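Local coordinates for cell death abnormality protein 2 (Caenorhabditis elegans, PDB 3QWX) that acts as a Crk-family SH2/SH3 signalling adaptor, binding ced-5 in a ternary complex with ced-12 for engulfment of cell corpses and for cell migration, at residues 26-30 against 31-35; 88-91 against 92-96. All coordinates share one frame; numbering follows the deposited sequence.

Contact 1: residues 26-30 against 31-35; sequences KLLGE and PQVSI
Two hydrogen bonds join Glu30 to the residues that follow it. The backbone bond runs from Val33 N to Glu30 O, 3.1 Å long with an N-H...O angle of 158°, and closes a type I beta turn from Glu30 to Val33. Pro31 suits the second place of this turn because its ring restricts phi to values close to the one the turn needs. The other bond joins side chains: Gln32 NE2 donates a hydrogen bond to Glu30 OE1 at 3.1 Å. It is fairly straight, and the carboxylate oxygen lies almost in the plane of the amide, whereas the amide nitrogen reaches that oxygen on its anti side, somewhat out of the carboxylate plane. The two chains lie side by side and point the same way, their flat ends turned 57° apart. Gln32 gets there by a fold in its chain, chi2 -70°, which also brings its OE1 to 3.5 Å from Glu30 CB.

This turn follows the first of the two helices of the SH2 domain, helix 21-29, and leads on toward strand 37-42 of the central sheet. Arg54, on strand 49-54, donates through NH1 to both Leu28 O and Glu30 O, so a sheet residue grips the carbonyls at the helix end and at the start of the turn.

Val33 points its CB back toward the helix, and branching there lets its two methyls cover neighbouring carbonyls at once: CG2 lies 3.4 Å from Leu27 O, and CG1, anti to the backbone N, 3.5 Å from Leu28 O. The apolar contact is that of Val33 CG1 with Leu28 CD2, at 4.0 Å. Leu28 and Val33 are both buried, and Leu28 continues inward onto Thr37, Leu39 and Thr52 of the sheet.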
ATOM      1  N   LYS A  26      -3.768 -10.162   9.516  1.00 22.99           N
ATOM      2  CA  LYS A  26      -2.686 -10.653  10.353  1.00 24.35           C
ATOM      3  C   LYS A  26      -1.629  -9.570  10.589  1.00 20.47           C
ATOM      4  O   LYS A  26      -1.264  -9.305  11.727  1.00 21.98           O
ATOM      5  CB  LYS A  26      -2.041 -11.888   9.718  1.00 23.78           C
ATOM      6  CG  LYS A  26      -0.913 -12.493  10.545  1.00 28.31           C
ATOM      7  CD  LYS A  26       0.012 -13.341   9.675  1.00 35.60           C
ATOM      8  CE  LYS A  26       1.250 -13.792  10.443  1.00 42.22           C
ATOM      9  NZ  LYS A  26       2.023 -14.850   9.711  1.00 49.59           N
ATOM     10  N   LEU A  27      -1.134  -8.950   9.519  1.00 19.12           N
ATOM     11  CA  LEU A  27      -0.089  -7.934   9.659  1.00 19.41           C
ATOM     12  C   LEU A  27      -0.547  -6.746  10.518  1.00 21.37           C
ATOM     13  O   LEU A  27       0.160  -6.319  11.431  1.00 22.02           O
ATOM     14  CB  LEU A  27       0.392  -7.453   8.284  1.00 21.27           C
ATOM     15  CG  LEU A  27       1.093  -8.501   7.415  1.00 21.61           C
ATOM     16  CD1 LEU A  27       1.547  -7.900   6.082  1.00 25.42           C
ATOM     17  CD2 LEU A  27       2.276  -9.134   8.156  1.00 24.01           C
ATOM     18  N   LEU A  28      -1.730  -6.214  10.225  1.00 20.59           N
ATOM     19  CA  LEU A  28      -2.229  -5.050  10.950  1.00 17.95           C
ATOM     20  C   LEU A  28      -2.718  -5.399  12.358  1.00 19.01           C
ATOM     21  O   LEU A  28      -2.843  -4.518  13.216  1.00 20.91           O
ATOM     22  CB  LEU A  28      -3.299  -4.308  10.134  1.00 19.60           C
ATOM     23  CG  LEU A  28      -2.725  -3.412   9.023  1.00 22.38           C
ATOM     24  CD1 LEU A  28      -3.811  -2.903   8.110  1.00 26.30           C
ATOM     25  CD2 LEU A  28      -1.951  -2.222   9.595  1.00 22.57           C
ATOM     26  N   GLY A  29      -2.960  -6.688  12.599  1.00 20.82           N
ATOM     27  CA  GLY A  29      -3.383  -7.156  13.905  1.00 20.75           C
ATOM     28  C   GLY A  29      -2.257  -7.470  14.883  1.00 25.89           C
ATOM     29  O   GLY A  29      -2.513  -7.744  16.062  1.00 20.88           O
ATOM     30  N   GLU A  30      -1.013  -7.430  14.405  1.00 23.04           N
ATOM     31  CA  GLU A  30       0.142  -7.722  15.256  1.00 21.91           C
ATOM     32  C   GLU A  30       0.222  -6.736  16.434  1.00 21.78           C
ATOM     33  O   GLU A  30      -0.166  -5.572  16.305  1.00 21.63           O
ATOM     34  CB  GLU A  30       1.436  -7.777  14.419  1.00 21.30           C
ATOM     35  CG  GLU A  30       1.450  -8.973  13.457  1.00 20.07           C
ATOM     36  CD  GLU A  30       2.760  -9.160  12.715  1.00 20.96           C
ATOM     37  OE1 GLU A  30       3.543  -8.195  12.587  1.00 22.45           O
ATOM     38  OE2 GLU A  30       3.003 -10.290  12.248  1.00 25.51           O
ATOM     39  N   PRO A  31       0.692  -7.210  17.601  1.00 24.81           N
ATOM     40  CA  PRO A  31       0.600  -6.434  18.854  1.00 24.20           C
ATOM     41  C   PRO A  31       1.303  -5.086  18.804  1.00 19.60           C
ATOM     42  O   PRO A  31       0.840  -4.144  19.446  1.00 22.69           O
ATOM     43  CB  PRO A  31       1.282  -7.342  19.888  1.00 22.02           C
ATOM     44  CG  PRO A  31       1.158  -8.714  19.325  1.00 20.67           C
ATOM     45  CD  PRO A  31       1.228  -8.562  17.824  1.00 24.65           C
ATOM     46  N   GLN A  32       2.403  -4.989  18.063  1.00 18.69           N
ATOM     47  CA  GLN A  32       3.191  -3.748  18.041  1.00 21.31           C
ATOM     48  C   GLN A  32       2.654  -2.677  17.067  1.00 20.20           C
ATOM     49  O   GLN A  32       3.156  -1.551  17.015  1.00 19.34           O
ATOM     50  CB  GLN A  32       4.659  -4.062  17.729  1.00 17.99           C
ATOM     51  CG  GLN A  32       4.967  -4.317  16.253  1.00 21.19           C
ATOM     52  CD  GLN A  32       4.398  -5.627  15.719  1.00 20.81           C
ATOM     53  OE1 GLN A  32       3.970  -6.488  16.477  1.00 20.38           O
ATOM     54  NE2 GLN A  32       4.384  -5.769  14.400  1.00 19.36           N
ATOM     55  N   VAL A  33       1.647  -3.040  16.281  1.00 21.57           N
ATOM     56  CA  VAL A  33       1.047  -2.108  15.322  1.00 21.46           C
ATOM     57  C   VAL A  33       0.145  -1.098  16.034  1.00 20.72           C
ATOM     58  O   VAL A  33      -0.769  -1.481  16.768  1.00 20.77           O
ATOM     59  CB  VAL A  33       0.233  -2.859  14.240  1.00 21.76           C
ATOM     60  CG1 VAL A  33      -0.510  -1.868  13.332  1.00 18.34           C
ATOM     61  CG2 VAL A  33       1.140  -3.765  13.432  1.00 17.35           C
ATOM     62  N   SER A  34       0.400   0.191  15.814  1.00 18.69           N
ATOM     63  CA  SER A  34      -0.343   1.238  16.519  1.00 23.19           C
ATOM     64  C   SER A  34      -1.693   1.514  15.870  1.00 21.83           C
ATOM     65  O   SER A  34      -1.871   1.325  14.668  1.00 19.38           O
ATOM     66  CB  SER A  34       0.479   2.522  16.603  1.00 22.78           C
ATOM     67  OG  SER A  34       0.895   2.939  15.317  1.00 28.12           O
ATOM     68  N   ILE A  35      -2.655   1.936  16.675  1.00 22.05           N
ATOM     69  CA  ILE A  35      -3.962   2.268  16.135  1.00 20.13           C
ATOM     70  C   ILE A  35      -3.812   3.391  15.109  1.00 17.44           C
ATOM     71  O   ILE A  35      -3.031   4.313  15.301  1.00 20.65           O
ATOM     72  CB  ILE A  35      -4.952   2.631  17.260  1.00 22.77           C
ATOM     73  CG1 ILE A  35      -5.290   1.376  18.080  1.00 21.27           C
ATOM     74  CG2 ILE A  35      -6.225   3.228  16.678  1.00 22.11           C
ATOM     75  CD1 ILE A  35      -6.045   1.682  19.397  1.00 28.53           C
TER

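Contact 2: residues 88-91 against 92-96; sequences SFPD and IPALL
The backbone passes from strand 87-89 through Pro90 into helix 92-98, whose first turn is fastened to Asp91 by a bond from Leu95 N to Asp91 O (3.1 Å, N-H...O angle 156°). Asp91 is the N-cap. Its OD1 accepts from Ala94 N at 2.7 Å, with the N-H meeting the oxygen nearly along its C-O axis. The carboxylate is carried over the helix start because CG sits between the backbone N and the carbonyl carbon, chi1 53°. Aspartate is a natural choice for the position: its short chain lets a carboxylate oxygen reach an amide of the first helical turn, and its negative charge probably interacts favourably with the positive end of the helix dipole. Pro93, which has no N-H to offer, is well placed in that turn, where no preceding helical carbonyl would need one; its CD lies 3.4 Å from Asp91 OD1, the two side chains crossing at about a right angle.

Helix 92-98 is the second helix of the SH2 domain, and here the cap is set directly after an edge of the sheet. Strand 87-89 is tied to strand 82-84 by backbone bonds between Phe89 and Val82, and the Leu95 side chain touches Val82 and Ile84 of that same strand.

Phe89 turns its broad ring to the helix. Leu95 CA stands over one face in a CH-pi contact, 3.9 Å from the centroid of the Phe89 ring and displaced toward the rim. The side chain of Leu95 then runs across that of Phe89, Leu95 CB lying 3.8 Å from Phe89 CD1. Ala94, small enough to sit beside the turn, places its CB 3.8 Å from Pro90 CD. Beyond the two segments the Phe89 ring meets His98, their planes at about 50°.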
ATOM      1  N   SER A  88     -19.484   9.423  -0.439  1.00 23.29           N
ATOM      2  CA  SER A  88     -18.865   9.564  -1.747  1.00 22.39           C
ATOM      3  C   SER A  88     -17.753  10.589  -1.710  1.00 21.83           C
ATOM      4  O   SER A  88     -17.833  11.577  -0.976  1.00 17.69           O
ATOM      5  CB  SER A  88     -19.915   9.952  -2.792  1.00 30.86           C
ATOM      6  OG  SER A  88     -20.983   9.016  -2.789  1.00 38.95           O
ATOM      7  N   PHE A  89     -16.709  10.329  -2.494  1.00 18.54           N
ATOM      8  CA  PHE A  89     -15.569  11.223  -2.617  1.00 19.03           C
ATOM      9  C   PHE A  89     -15.170  11.369  -4.070  1.00 19.02           C
ATOM     10  O   PHE A  89     -15.365  10.450  -4.857  1.00 19.46           O
ATOM     11  CB  PHE A  89     -14.399  10.717  -1.757  1.00 23.73           C
ATOM     12  CG  PHE A  89     -14.734  10.656  -0.300  1.00 23.71           C
ATOM     13  CD1 PHE A  89     -15.201   9.478   0.269  1.00 23.19           C
ATOM     14  CD2 PHE A  89     -14.654  11.794   0.486  1.00 21.31           C
ATOM     15  CE1 PHE A  89     -15.553   9.431   1.617  1.00 20.06           C
ATOM     16  CE2 PHE A  89     -14.997  11.757   1.835  1.00 21.25           C
ATOM     17  CZ  PHE A  89     -15.442  10.570   2.401  1.00 19.45           C
ATOM     18  N   PRO A  90     -14.621  12.542  -4.441  1.00 20.67           N
ATOM     19  CA  PRO A  90     -14.258  12.773  -5.844  1.00 23.37           C
ATOM     20  C   PRO A  90     -13.183  11.802  -6.314  1.00 22.24           C
ATOM     21  O   PRO A  90     -13.187  11.385  -7.473  1.00 18.02           O
ATOM     22  CB  PRO A  90     -13.709  14.201  -5.830  1.00 23.79           C
ATOM     23  CG  PRO A  90     -14.390  14.849  -4.676  1.00 24.38           C
ATOM     24  CD  PRO A  90     -14.500  13.765  -3.632  1.00 21.76           C
ATOM     25  N   ASP A  91     -12.279  11.447  -5.404  1.00 23.35           N
ATOM     26  CA  ASP A  91     -11.177  10.540  -5.712  1.00 21.22           C
ATOM     27  C   ASP A  91     -10.669   9.847  -4.437  1.00 20.06           C
ATOM     28  O   ASP A  91     -11.151  10.117  -3.332  1.00 16.55           O
ATOM     29  CB  ASP A  91     -10.043  11.283  -6.455  1.00 22.14           C
ATOM     30  CG  ASP A  91      -9.552  12.559  -5.716  1.00 28.27           C
ATOM     31  OD1 ASP A  91      -9.576  12.621  -4.465  1.00 26.27           O
ATOM     32  OD2 ASP A  91      -9.111  13.508  -6.398  1.00 29.03           O
ATOM     33  N   ILE A  92      -9.711   8.941  -4.603  1.00 19.88           N
ATOM     34  CA  ILE A  92      -9.133   8.222  -3.477  1.00 17.55           C
ATOM     35  C   ILE A  92      -8.313   9.137  -2.542  1.00 15.98           C
ATOM     36  O   ILE A  92      -8.341   8.965  -1.328  1.00 17.46           O
ATOM     37  CB  ILE A  92      -8.305   6.982  -3.957  1.00 20.62           C
ATOM     38  CG1 ILE A  92      -9.237   5.916  -4.553  1.00 24.07           C
ATOM     39  CG2 ILE A  92      -7.488   6.396  -2.812  1.00 16.48           C
ATOM     40  CD1 ILE A  92      -8.522   4.794  -5.319  1.00 26.09           C
ATOM     41  N   PRO A  93      -7.571  10.112  -3.096  1.00 16.38           N
ATOM     42  CA  PRO A  93      -6.872  10.967  -2.127  1.00 16.87           C
ATOM     43  C   PRO A  93      -7.837  11.767  -1.250  1.00 16.02           C
ATOM     44  O   PRO A  93      -7.583  11.944  -0.048  1.00 17.40           O
ATOM     45  CB  PRO A  93      -6.017  11.875  -3.020  1.00 18.80           C
ATOM     46  CG  PRO A  93      -5.763  11.003  -4.271  1.00 17.49           C
ATOM     47  CD  PRO A  93      -7.102  10.338  -4.477  1.00 19.44           C
ATOM     48  N   ALA A  94      -8.936  12.230  -1.839  1.00 15.06           N
ATOM     49  CA  ALA A  94      -9.944  12.963  -1.092  1.00 13.24           C
ATOM     50  C   ALA A  94     -10.526  12.080   0.012  1.00 16.75           C
ATOM     51  O   ALA A  94     -10.713  12.530   1.140  1.00 16.90           O
ATOM     52  CB  ALA A  94     -11.042  13.466  -2.021  1.00 16.52           C
ATOM     53  N   LEU A  95     -10.789  10.815  -0.317  1.00 17.34           N
ATOM     54  CA  LEU A  95     -11.300   9.847   0.648  1.00 14.23           C
ATOM     55  C   LEU A  95     -10.316   9.657   1.791  1.00 13.47           C
ATOM     56  O   LEU A  95     -10.700   9.683   2.951  1.00 18.64           O
ATOM     57  CB  LEU A  95     -11.577   8.496  -0.035  1.00 16.53           C
ATOM     58  CG  LEU A  95     -12.088   7.293   0.779  1.00 17.95           C
ATOM     59  CD1 LEU A  95     -12.800   6.286  -0.114  1.00 21.86           C
ATOM     60  CD2 LEU A  95     -10.967   6.619   1.573  1.00 20.00           C
ATOM     61  N   LEU A  96      -9.045   9.443   1.458  1.00 16.93           N
ATOM     62  CA  LEU A  96      -8.008   9.186   2.458  1.00 17.92           C
ATOM     63  C   LEU A  96      -7.768  10.403   3.340  1.00 17.98           C
ATOM     64  O   LEU A  96      -7.638  10.274   4.551  1.00 16.61           O
ATOM     65  CB  LEU A  96      -6.683   8.789   1.787  1.00 14.56           C
ATOM     66  CG  LEU A  96      -6.656   7.465   1.003  1.00 15.50           C
ATOM     67  CD1 LEU A  96      -5.317   7.289   0.329  1.00 16.11           C
ATOM     68  CD2 LEU A  96      -6.968   6.279   1.907  1.00 15.38           C
TER

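Overall arrangement
Both contacts belong to the SH2 domain, which precedes the SH3 domain in this chain, and they come in series, neither nesting nor crossing. From the N terminus, strand 15-16 leads to helix 21-29; contact 1 closes the tight turn leaving that helix, after which a short loop leads to strand 37-42. Strands 49-54, 62-69, 82-84 and 87-89 follow, each antiparallel to the one before. Contact 2 then makes the change from strand 87-89 to helix 92-98. One contact follows a helix and the other caps the start of one. The centres of contact 1 and contact 2 are 25 Å apart and their nearest atoms about 12 Å apart, without touching; the sheet links them, through Arg54 at 26-35 and Val82 at 88-96.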